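Local coordinates for glucanase (Clostridium thermocellum, PDB 5GXX), which probably cleaves internal beta-1,4-glucosidic bonds of cellulose as a family 9 endoglucanase of the cellulosome, with a predicted cellulose-binding domain following its catalytic domain, at residues I556-P559 with K563-D566; N454-H459 with L576-A581; I502-G507 with V515-I520; Q574-T577 with K582-Y585. The protein carries 1 engineered substitution. All blocks are in the same frame, centred on the assembly; numbering follows the deposited sequence.

Interaction 1: residues I556-P559 with K563-D566; sequences IAAP and KFWD. With CA (calcium ion), chain D.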
loop_
_atom_site.group_PDB
_atom_site.type_symbol
_atom_site.label_atom_id
_atom_site.label_comp_id
_atom_site.label_asym_id
_atom_site.label_seq_id
_atom_site.Cartn_x
_atom_site.Cartn_y
_atom_site.Cartn_z
ATOM N N ILE A 556 -3.508 6.604 -25.923
ATOM C CA ILE A 556 -3.236 7.082 -27.277
ATOM C C ILE A 556 -4.428 7.964 -27.641
ATOM O O ILE A 556 -5.561 7.497 -27.653
ATOM C CB ILE A 556 -3.063 5.887 -28.236
ATOM C CG1 ILE A 556 -1.966 4.946 -27.720
ATOM C CG2 ILE A 556 -2.767 6.368 -29.660
ATOM C CD1 ILE A 556 -2.069 3.509 -28.227
ATOM N N ALA A 557 -4.177 9.249 -27.883
ATOM C CA ALA A 557 -5.260 10.239 -27.927
ATOM C C ALA A 557 -5.174 11.150 -29.144
ATOM O O ALA A 557 -4.120 11.704 -29.444
ATOM C CB ALA A 557 -5.270 11.088 -26.658
ATOM N N ALA A 558 -6.293 11.276 -29.844
ATOM C CA ALA A 558 -6.513 12.370 -30.785
ATOM C C ALA A 558 -6.855 13.615 -29.970
ATOM O O ALA A 558 -7.147 13.508 -28.777
ATOM C CB ALA A 558 -7.652 12.017 -31.700
ATOM N N PRO A 559 -6.807 14.804 -30.597
ATOM C CA PRO A 559 -7.059 16.032 -29.844
ATOM C C PRO A 559 -8.419 16.049 -29.156
ATOM O O PRO A 559 -9.393 15.524 -29.701
ATOM C CB PRO A 559 -6.949 17.119 -30.920
ATOM C CG PRO A 559 -5.983 16.543 -31.899
ATOM C CD PRO A 559 -6.333 15.090 -31.963
ATOM N N LYS A 563 -13.881 13.917 -33.034
ATOM C CA LYS A 563 -14.925 12.896 -33.002
ATOM C C LYS A 563 -14.645 11.728 -33.948
ATOM O O LYS A 563 -15.541 10.929 -34.229
ATOM C CB LYS A 563 -16.300 13.503 -33.317
ATOM C CG LYS A 563 -16.666 14.759 -32.529
ATOM C CD LYS A 563 -17.043 14.455 -31.093
ATOM C CE LYS A 563 -17.405 15.743 -30.370
ATOM N NZ LYS A 563 -17.801 15.464 -28.971
ATOM N N PHE A 564 -13.404 11.603 -34.412
ATOM C CA PHE A 564 -13.056 10.584 -35.402
ATOM C C PHE A 564 -12.437 9.298 -34.857
ATOM O O PHE A 564 -12.527 8.269 -35.524
ATOM C CB PHE A 564 -12.156 11.147 -36.510
ATOM C CG PHE A 564 -10.829 11.662 -36.028
ATOM C CD1 PHE A 564 -9.787 10.788 -35.736
ATOM C CD2 PHE A 564 -10.617 13.021 -35.867
ATOM C CE1 PHE A 564 -8.566 11.270 -35.300
ATOM C CE2 PHE A 564 -9.399 13.518 -35.446
ATOM C CZ PHE A 564 -8.366 12.635 -35.156
ATOM N N TRP A 565 -11.815 9.351 -33.681
ATOM C CA TRP A 565 -11.024 8.218 -33.177
ATOM C C TRP A 565 -11.852 6.940 -33.197
ATOM O O TRP A 565 -12.951 6.908 -32.650
ATOM C CB TRP A 565 -10.527 8.519 -31.761
ATOM C CG TRP A 565 -9.584 7.474 -31.213
ATOM C CD1 TRP A 565 -9.845 6.582 -30.217
ATOM C CD2 TRP A 565 -8.236 7.243 -31.629
ATOM N NE1 TRP A 565 -8.738 5.792 -29.994
ATOM C CE2 TRP A 565 -7.738 6.176 -30.849
ATOM C CE3 TRP A 565 -7.405 7.816 -32.603
ATOM C CZ2 TRP A 565 -6.442 5.672 -31.007
ATOM C CZ3 TRP A 565 -6.113 7.327 -32.751
ATOM C CH2 TRP A 565 -5.646 6.258 -31.957
ATOM N N ASP A 566 -11.327 5.891 -33.827
ATOM C CA ASP A 566 -12.064 4.631 -33.934
ATOM C C ASP A 566 -11.176 3.443 -33.560
ATOM O O ASP A 566 -10.398 2.968 -34.384
ATOM C CB ASP A 566 -12.649 4.472 -35.344
ATOM C CG ASP A 566 -13.499 3.219 -35.496
ATOM O OD1 ASP A 566 -13.883 2.602 -34.480
ATOM O OD2 ASP A 566 -13.785 2.848 -36.652
HETATM CA CA CA D . -8.510 3.130 -35.723
HETATM O O HOH W 1 -7.362 4.139 -33.897
#

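Interaction 2: residues N454-H459 with L576-A581; sequences NQASDH and LTRELA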
loop_
_atom_site.group_PDB
_atom_site.type_symbol
_atom_site.label_atom_id
_atom_site.label_comp_id
_atom_site.label_asym_id
_atom_site.label_seq_id
_atom_site.Cartn_x
_atom_site.Cartn_y
_atom_site.Cartn_z
ATOM N N ASN A 454 -8.937 0.433 -20.249
ATOM C CA ASN A 454 -8.944 1.132 -18.973
ATOM C C ASN A 454 -9.915 2.317 -19.010
ATOM O O ASN A 454 -10.548 2.657 -18.006
ATOM C CB ASN A 454 -7.528 1.557 -18.585
ATOM C CG ASN A 454 -7.376 1.789 -17.094
ATOM O OD1 ASN A 454 -7.614 0.894 -16.283
ATOM N ND2 ASN A 454 -6.981 2.998 -16.727
ATOM N N GLN A 455 -10.029 2.928 -20.182
ATOM C CA GLN A 455 -10.997 3.989 -20.434
ATOM C C GLN A 455 -11.093 4.173 -21.939
ATOM O O GLN A 455 -10.079 4.206 -22.637
ATOM C CB GLN A 455 -10.552 5.309 -19.802
ATOM C CG GLN A 455 -11.666 6.346 -19.717
ATOM C CD GLN A 455 -11.214 7.662 -19.101
ATOM O OE1 GLN A 455 -10.186 7.728 -18.420
ATOM N NE2 GLN A 455 -11.990 8.718 -19.333
ATOM N N ALA A 456 -12.321 4.306 -22.429
ATOM C CA ALA A 456 -12.565 4.607 -23.834
ATOM C C ALA A 456 -13.192 5.995 -23.884
ATOM O O ALA A 456 -13.934 6.379 -22.985
ATOM C CB ALA A 456 -13.495 3.573 -24.444
ATOM N N SER A 457 -12.880 6.748 -24.931
ATOM C CA SER A 457 -13.401 8.097 -25.069
ATOM C C SER A 457 -13.595 8.395 -26.549
ATOM O O SER A 457 -13.024 7.707 -27.390
ATOM C CB SER A 457 -12.413 9.062 -24.426
ATOM O OG SER A 457 -12.482 10.353 -24.993
ATOM N N ASP A 458 -14.385 9.410 -26.896
ATOM C CA ASP A 458 -14.506 9.712 -28.321
ATOM C C ASP A 458 -13.218 10.263 -28.932
ATOM O O ASP A 458 -13.117 10.395 -30.148
ATOM C CB ASP A 458 -15.753 10.532 -28.690
ATOM C CG ASP A 458 -15.951 11.750 -27.818
ATOM O OD1 ASP A 458 -14.962 12.245 -27.231
ATOM O OD2 ASP A 458 -17.111 12.219 -27.741
ATOM N N HIS A 459 -12.209 10.539 -28.110
ATOM C CA HIS A 459 -10.928 10.942 -28.679
ATOM C C HIS A 459 -9.688 10.181 -28.213
ATOM O O HIS A 459 -8.596 10.534 -28.624
ATOM C CB HIS A 459 -10.709 12.452 -28.557
ATOM C CG HIS A 459 -10.476 12.912 -27.153
ATOM N ND1 HIS A 459 -9.223 13.242 -26.684
ATOM C CD2 HIS A 459 -11.329 13.115 -26.122
ATOM C CE1 HIS A 459 -9.314 13.633 -25.425
ATOM N NE2 HIS A 459 -10.581 13.560 -25.058
ATOM N N LEU A 576 -10.823 -7.013 -26.575
ATOM C CA LEU A 576 -10.564 -6.423 -25.258
ATOM C C LEU A 576 -11.862 -6.040 -24.564
ATOM O O LEU A 576 -12.802 -5.556 -25.198
ATOM C CB LEU A 576 -9.640 -5.198 -25.321
ATOM C CG LEU A 576 -8.196 -5.416 -25.780
ATOM C CD1 LEU A 576 -7.401 -4.125 -25.626
ATOM C CD2 LEU A 576 -7.536 -6.550 -25.003
ATOM N N THR A 577 -11.903 -6.295 -23.262
ATOM C CA THR A 577 -13.022 -5.871 -22.434
ATOM C C THR A 577 -12.441 -4.967 -21.350
ATOM O O THR A 577 -11.274 -4.581 -21.411
ATOM C CB THR A 577 -13.751 -7.072 -21.780
ATOM O OG1 THR A 577 -12.878 -7.710 -20.836
ATOM C CG2 THR A 577 -14.226 -8.080 -22.827
ATOM N N ARG A 578 -13.261 -4.661 -20.352
ATOM C CA ARG A 578 -12.856 -3.817 -19.237
ATOM C C ARG A 578 -12.238 -4.631 -18.105
ATOM O O ARG A 578 -11.845 -4.075 -17.078
ATOM C CB ARG A 578 -14.044 -2.964 -18.771
ATOM C CG ARG A 578 -14.360 -1.860 -19.777
ATOM C CD ARG A 578 -15.473 -0.913 -19.345
ATOM N NE ARG A 578 -15.209 0.465 -19.770
ATOM C CZ ARG A 578 -15.095 0.883 -21.030
ATOM N NH1 ARG A 578 -15.215 0.039 -22.053
ATOM N NH2 ARG A 578 -14.854 2.167 -21.269
ATOM N N GLU A 579 -12.147 -5.948 -18.299
ATOM C CA GLU A 579 -11.475 -6.828 -17.345
ATOM C C GLU A 579 -10.214 -7.378 -17.998
ATOM O O GLU A 579 -10.230 -7.705 -19.189
ATOM C CB GLU A 579 -12.383 -7.976 -16.899
ATOM C CG GLU A 579 -13.596 -7.495 -16.105
ATOM C CD GLU A 579 -13.210 -6.842 -14.784
ATOM O OE1 GLU A 579 -12.786 -7.562 -13.851
ATOM O OE2 GLU A 579 -13.334 -5.605 -14.672
ATOM N N LEU A 580 -9.135 -7.474 -17.225
ATOM C CA LEU A 580 -7.871 -7.993 -17.737
ATOM C C LEU A 580 -8.048 -9.389 -18.308
ATOM O O LEU A 580 -8.679 -10.240 -17.680
ATOM C CB LEU A 580 -6.822 -8.050 -16.631
ATOM C CG LEU A 580 -6.156 -6.710 -16.332
ATOM C CD1 LEU A 580 -5.404 -6.873 -15.023
ATOM C CD2 LEU A 580 -5.231 -6.284 -17.467
ATOM N N ALA A 581 -7.498 -9.606 -19.497
ATOM C CA ALA A 581 -7.500 -10.922 -20.120
ATOM C C ALA A 581 -6.279 -11.065 -21.009
ATOM O O ALA A 581 -5.861 -10.105 -21.654
ATOM C CB ALA A 581 -8.754 -11.118 -20.941
#

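Interaction 3: residues I502-G507 with V515-I520; sequences IKVTIG and VEISPI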
loop_
_atom_site.group_PDB
_atom_site.type_symbol
_atom_site.label_atom_id
_atom_site.label_comp_id
_atom_site.label_asym_id
_atom_site.label_seq_id
_atom_site.Cartn_x
_atom_site.Cartn_y
_atom_site.Cartn_z
ATOM N N ILE A 502 -1.622 12.661 -32.908
ATOM C CA ILE A 502 -1.993 11.617 -31.951
ATOM C C ILE A 502 -0.941 11.591 -30.850
ATOM O O ILE A 502 0.245 11.476 -31.158
ATOM C CB ILE A 502 -2.071 10.224 -32.615
ATOM C CG1 ILE A 502 -2.991 10.216 -33.850
ATOM C CG2 ILE A 502 -2.435 9.140 -31.592
ATOM C CD1 ILE A 502 -4.388 10.843 -33.676
ATOM N N LYS A 503 -1.373 11.717 -29.597
ATOM C CA LYS A 503 -0.460 11.828 -28.456
ATOM C C LYS A 503 -0.477 10.561 -27.595
ATOM O O LYS A 503 -1.552 10.072 -27.250
ATOM C CB LYS A 503 -0.807 13.039 -27.582
ATOM C CG LYS A 503 0.245 13.376 -26.525
ATOM C CD LYS A 503 -0.224 14.432 -25.521
ATOM C CE LYS A 503 -0.293 15.842 -26.098
ATOM N NZ LYS A 503 1.035 16.501 -26.248
ATOM N N VAL A 504 0.710 10.058 -27.261
ATOM C CA VAL A 504 0.862 8.934 -26.328
ATOM C C VAL A 504 1.250 9.475 -24.958
ATOM O O VAL A 504 2.216 10.231 -24.819
ATOM C CB VAL A 504 1.949 7.942 -26.803
ATOM C CG1 VAL A 504 2.007 6.698 -25.914
ATOM C CG2 VAL A 504 1.727 7.545 -28.262
ATOM N N THR A 505 0.491 9.077 -23.944
ATOM C CA THR A 505 0.805 9.470 -22.582
ATOM C C THR A 505 0.687 8.238 -21.691
ATOM O O THR A 505 0.213 7.176 -22.121
ATOM C CB THR A 505 -0.148 10.559 -22.057
ATOM O OG1 THR A 505 -1.493 10.084 -22.118
ATOM C CG2 THR A 505 -0.026 11.850 -22.865
ATOM N N ILE A 506 1.131 8.396 -20.445
ATOM C CA ILE A 506 1.156 7.292 -19.484
ATOM C C ILE A 506 0.345 7.723 -18.272
ATOM O O ILE A 506 0.521 8.838 -17.772
ATOM C CB ILE A 506 2.607 6.943 -19.092
ATOM C CG1 ILE A 506 3.331 6.314 -20.283
ATOM C CG2 ILE A 506 2.681 5.953 -17.939
ATOM C CD1 ILE A 506 4.824 6.102 -20.073
ATOM N N GLY A 507 -0.527 6.833 -17.813
ATOM C CA GLY A 507 -1.361 7.078 -16.647
ATOM C C GLY A 507 -0.923 6.318 -15.412
ATOM O O GLY A 507 -1.389 6.634 -14.318
ATOM N N VAL A 515 11.063 1.283 -18.312
ATOM C CA VAL A 515 10.278 1.064 -19.522
ATOM C C VAL A 515 10.348 2.262 -20.473
ATOM O O VAL A 515 10.467 3.410 -20.046
ATOM C CB VAL A 515 8.802 0.761 -19.164
ATOM C CG1 VAL A 515 8.141 1.962 -18.496
ATOM C CG2 VAL A 515 7.983 0.308 -20.366
ATOM N N GLU A 516 10.281 1.985 -21.768
ATOM C CA GLU A 516 10.110 3.035 -22.764
ATOM C C GLU A 516 8.967 2.682 -23.711
ATOM O O GLU A 516 8.635 1.506 -23.900
ATOM C CB GLU A 516 11.411 3.346 -23.505
ATOM C CG GLU A 516 11.972 2.150 -24.244
ATOM C CD GLU A 516 13.055 2.472 -25.264
ATOM O OE1 GLU A 516 13.220 3.643 -25.677
ATOM O OE2 GLU A 516 13.738 1.510 -25.677
ATOM N N ILE A 517 8.333 3.719 -24.245
ATOM C CA ILE A 517 7.311 3.562 -25.274
ATOM C C ILE A 517 7.824 4.250 -26.523
ATOM O O ILE A 517 8.253 5.403 -26.467
ATOM C CB ILE A 517 5.933 4.151 -24.883
ATOM C CG1 ILE A 517 5.466 3.626 -23.520
ATOM C CG2 ILE A 517 4.910 3.816 -25.972
ATOM C CD1 ILE A 517 4.114 4.174 -23.081
ATOM N N SER A 518 7.793 3.544 -27.647
ATOM C CA SER A 518 8.285 4.130 -28.886
ATOM C C SER A 518 7.311 5.194 -29.385
ATOM O O SER A 518 6.145 5.203 -28.975
ATOM C CB SER A 518 8.420 3.051 -29.959
ATOM O OG SER A 518 7.152 2.663 -30.451
ATOM N N PRO A 519 7.777 6.074 -30.290
ATOM C CA PRO A 519 6.818 6.891 -31.024
ATOM C C PRO A 519 5.939 5.983 -31.887
ATOM O O PRO A 519 6.265 4.807 -32.084
ATOM C CB PRO A 519 7.698 7.794 -31.906
ATOM C CG PRO A 519 9.097 7.655 -31.391
ATOM C CD PRO A 519 9.173 6.332 -30.688
ATOM N N ILE A 520 4.812 6.501 -32.367
ATOM C CA ILE A 520 3.920 5.737 -33.243
ATOM C C ILE A 520 4.633 5.489 -34.564
ATOM O O ILE A 520 5.133 6.433 -35.179
ATOM C CB ILE A 520 2.585 6.486 -33.440
ATOM C CG1 ILE A 520 1.895 6.662 -32.082
ATOM C CG2 ILE A 520 1.687 5.762 -34.435
ATOM C CD1 ILE A 520 0.768 7.693 -32.106
#

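Interaction 4: residues Q574-T577 with K582-Y585; sequences QGLT and KTKY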
loop_
_atom_site.group_PDB
_atom_site.type_symbol
_atom_site.label_atom_id
_atom_site.label_comp_id
_atom_site.label_asym_id
_atom_site.label_seq_id
_atom_site.Cartn_x
_atom_site.Cartn_y
_atom_site.Cartn_z
ATOM N N GLN A 574 -8.859 -5.786 -30.572
ATOM C CA GLN A 574 -9.797 -6.882 -30.803
ATOM C C GLN A 574 -10.013 -7.703 -29.549
ATOM O O GLN A 574 -9.047 -8.157 -28.934
ATOM C CB GLN A 574 -9.288 -7.833 -31.883
ATOM C CG GLN A 574 -9.001 -7.213 -33.225
ATOM C CD GLN A 574 -8.460 -8.245 -34.198
ATOM O OE1 GLN A 574 -7.270 -8.248 -34.520
ATOM N NE2 GLN A 574 -9.333 -9.142 -34.658
ATOM N N GLY A 575 -11.276 -7.894 -29.181
ATOM C CA GLY A 575 -11.631 -8.770 -28.070
ATOM C C GLY A 575 -11.419 -8.201 -26.680
ATOM O O GLY A 575 -11.825 -8.831 -25.699
ATOM N N LEU A 576 -10.823 -7.013 -26.575
ATOM C CA LEU A 576 -10.564 -6.423 -25.258
ATOM C C LEU A 576 -11.862 -6.040 -24.564
ATOM O O LEU A 576 -12.802 -5.556 -25.198
ATOM C CB LEU A 576 -9.640 -5.198 -25.321
ATOM C CG LEU A 576 -8.196 -5.416 -25.780
ATOM C CD1 LEU A 576 -7.401 -4.125 -25.626
ATOM C CD2 LEU A 576 -7.536 -6.550 -25.003
ATOM N N THR A 577 -11.903 -6.295 -23.262
ATOM C CA THR A 577 -13.022 -5.871 -22.434
ATOM C C THR A 577 -12.441 -4.967 -21.350
ATOM O O THR A 577 -11.274 -4.581 -21.411
ATOM C CB THR A 577 -13.751 -7.072 -21.780
ATOM O OG1 THR A 577 -12.878 -7.710 -20.836
ATOM C CG2 THR A 577 -14.226 -8.080 -22.827
ATOM N N LYS A 582 -5.725 -12.276 -21.061
ATOM C CA LYS A 582 -4.668 -12.579 -22.016
ATOM C C LYS A 582 -5.124 -12.215 -23.428
ATOM O O LYS A 582 -6.268 -12.478 -23.812
ATOM C CB LYS A 582 -4.313 -14.071 -21.964
ATOM C CG LYS A 582 -3.126 -14.451 -22.835
ATOM C CD LYS A 582 -2.648 -15.880 -22.538
ATOM C CE LYS A 582 -3.773 -16.877 -22.746
ATOM N NZ LYS A 582 -3.384 -18.232 -22.253
ATOM N N THR A 583 -4.235 -11.587 -24.188
ATOM C CA THR A 583 -4.533 -11.275 -25.576
ATOM C C THR A 583 -3.404 -11.673 -26.509
ATOM O O THR A 583 -2.232 -11.334 -26.296
ATOM C CB THR A 583 -4.884 -9.787 -25.830
ATOM O OG1 THR A 583 -4.934 -9.562 -27.244
ATOM C CG2 THR A 583 -3.846 -8.835 -25.196
ATOM N N LYS A 584 -3.778 -12.346 -27.590
ATOM C CA LYS A 584 -2.771 -12.727 -28.563
ATOM C C LYS A 584 -2.465 -11.603 -29.542
ATOM O O LYS A 584 -1.505 -11.697 -30.302
ATOM C CB LYS A 584 -3.207 -13.998 -29.295
ATOM C CG LYS A 584 -4.355 -13.775 -30.267
ATOM C CD LYS A 584 -4.952 -15.117 -30.651
ATOM C CE LYS A 584 -5.606 -15.038 -32.010
ATOM N NZ LYS A 584 -5.683 -16.411 -32.577
ATOM N N TYR A 585 -3.247 -10.522 -29.480
ATOM C CA TYR A 585 -3.098 -9.407 -30.417
ATOM C C TYR A 585 -2.158 -8.270 -29.994
ATOM O O TYR A 585 -2.018 -7.271 -30.712
ATOM C CB TYR A 585 -4.474 -8.872 -30.811
ATOM C CG TYR A 585 -5.430 -9.937 -31.290
ATOM C CD1 TYR A 585 -5.277 -10.516 -32.548
ATOM C CD2 TYR A 585 -6.497 -10.348 -30.498
ATOM C CE1 TYR A 585 -6.159 -11.487 -33.006
ATOM C CE2 TYR A 585 -7.386 -11.313 -30.949
ATOM C CZ TYR A 585 -7.207 -11.877 -32.197
ATOM O OH TYR A 585 -8.093 -12.836 -32.640
HETATM O O HOH W 2 -6.721 -7.618 -28.027
#

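Interaction 1: residues I556-P559 with K563-D566
The indole of W565 lies between a backbone oxygen and a metal-bound water. I556 O sits 3.8 Å above the plane on one face, displaced toward the rim, while the oxygen of water 1 is 3.3 Å above the opposite face, again off-centre. I556 also reaches the far end of the six-membered ring with its branch methyl, I556 CG2 coming to 3.7 Å from W565 CH2 at a slant. That methyl stands anti to the I556 backbone N, with CG1 taking the place beside that nitrogen. Two residues on, the A558 methyl meets both aromatic rings: A558 CB is 3.6 Å from F564 CZ and 4.3 Å from W565 CE3, approaching each ring obliquely. The F564 side chain starts out across the contact rather than into it, and its first torsion (chi1 62°) brings the far end of the ring, CZ and CE1, to the A558 methyl.

All this happens where strand 549-557 leaves its sheet in the beta-sandwich assigned to a cellulose-binding family and the chain doubles back, three residues later, toward the calcium site. No hydrogen bond joins the two segments; the contact is apolar and largely buried. The indole's polar atom is satisfied elsewhere, NE1 being hydrogen-bonded to T461 OG1 on the neighbouring strand, which would help set the turn of the ring.

Directly after the indole, D566 turns its carbonyl to the calcium ion, with D566 O 2.3 Å from the metal. D488, E491, N569 and D570 complete the protein ligands, and water 1 joins them at 2.4 Å from the calcium, so the water covering the W565 ring belongs to the metal's first shell.

Interaction 2: residues N454-H459 with L576-A581
R578 stretches across to A456 and meets it with one end of its guanidinium. The contact is van der Waals in kind: R578 NH2 is 3.5 Å from A456 N and 3.7 Å from A456 CB, arriving obliquely. As both nitrogens carry hydrogens, no bond between them is expected, and none links the two segments. The arginine runs straight through chi2 (-176°) and then bends at chi3 (144°), which lets the NH2 branch lie against the backbone of the strand. Little surface is buried, and the touching residues lie at the solvent-exposed surface.

The hydrogen bonds here act within each segment. On the arginine's side T577 OG1 accepts from E579 N at 3.2 Å, an ST turn with R578 at its middle. On the strand side S457 OG accepts from H459 N at 3.1 Å, nearly straight at 177°, a second ST turn, from S457 to H459.

Backbone irregularity is a third element. N454 and Q455 both face E462 on the adjoining strand, a classic beta bulge just before A456.

In the sheet, strand 447-456 runs antiparallel between 460-469 and the short strand 581-583. The loop carrying R578 leads into that short strand; its backbone is tied to strand 447-456 by hydrogen bonds between T577 and I453 and between A581 and A451, and R578 also touches I453.

Interaction 3: residues I502-G507 with V515-I520
Between I517 and I520, the two isoleucines that reach across to V504, the hydroxyl of S518 donates to P519 O, with S518 OG 2.8 Å from that oxygen. The hydroxyl stands 31° out of the P519 carbonyl plane, and it is also hydrogen-bonded to K531 N on the neighbouring strand, so two groups grip it.

Across the contact everything is aliphatic. V504 forks over the middle: V504 CG1 lies 4.1 Å from I517 CG2, and V504 CG2 3.9 Å from I520 CG1. The fork works because CG1 is anti to the V504 backbone N (chi1 -174°), spreading the two methyls along the opposing chain. At one end I502 CG2 meets I520 CD1 at 3.6 Å, the two side chains crossing at about a right angle. At the other, I506 and I517 slide past each other in opposite directions, with I506 CG1 3.6 Å from I517 CD1.

The alternate residues K503, T505 and E516 point away. They serve the dimer: K503 and E516 form reciprocal salt bridges with E516 and K503 of the second subunit, and T505 OG1 is hydrogen-bonded to D514 of the second subunit.

Strand 503-506 belongs to one sheet, beside 549-557, and strand 515-524 to the other, beside 527-534, so these interlocked branched side chains are the face-to-face packing of two antiparallel sheets that defines a beta-sandwich.

Interaction 4: residues Q574-T577 with K582-Y585
An ST turn at T583, by the short strand 581-583, sets T583 and Y585 facing L576 and Q574 of the loop that leads into the strand. This short strand flanks 447-456 in one sheet of the beta-sandwich, and the loop folds back alongside it. In the turn T583 OG1 accepts from Y585 N at 3.0 Å, with an N-H...O angle of 153°. The same hydroxyl gives its proton to water 2, whose oxygen lies 2.8 Å from T583 OG1. That water in turn donates to Q574 O, with the water oxygen 2.6 Å from Q574 O. The hydroxyl of the buried T583 is thus gripped by two partners, its donor and acceptor roles both used, and the water stitches loop to turn where no direct hydrogen bond joins them.

The larger contact is Q574 over the tyrosine. Q574 CB stands above one face of the Y585 ring, 4.3 Å from its centroid and 22° off the normal, a CH-pi contact. The chain runs on extended past CG, crossing the tyrosine side chain at about a right angle and carrying the amide over the same ring, with the two planes 30° apart. F571 meets the ring edge-to-face, and the backbone oxygen Y585 O is hydrogen-bonded to S572 OG. Further along, L576 reaches T583, L576 CD2 being 4.3 Å from T583 CB, and both side chains also rest on A451 of strand 447-456. On the ring face opposite Q574, K584 CG lies 3.8 Å above the plane of Y585, over its centre.

In the fold
All four contacts belong to the beta-sandwich assigned to a cellulose-binding family, far from the centre of the chain (37 to 54 Å). Interaction 1 touches both interactions 2 and 3: A558 N is 2.7 Å from H459 O of interaction 2, and A557 O is 2.8 Å from K503 N of interaction 3, where strands 549-557 and 503-506 adjoin. Interactions 2 and 4 share L576 and T577, their centres 11 Å apart and their segments overlapping in the loop before strand 581-583. Interaction 1 holds a calcium ligand itself; the side chain of I502 in interaction 3 is about 9 Å from a bound calcium. Interaction 4 lies about 20 Å, centre to centre, from both interaction 1 and interaction 3, touching neither.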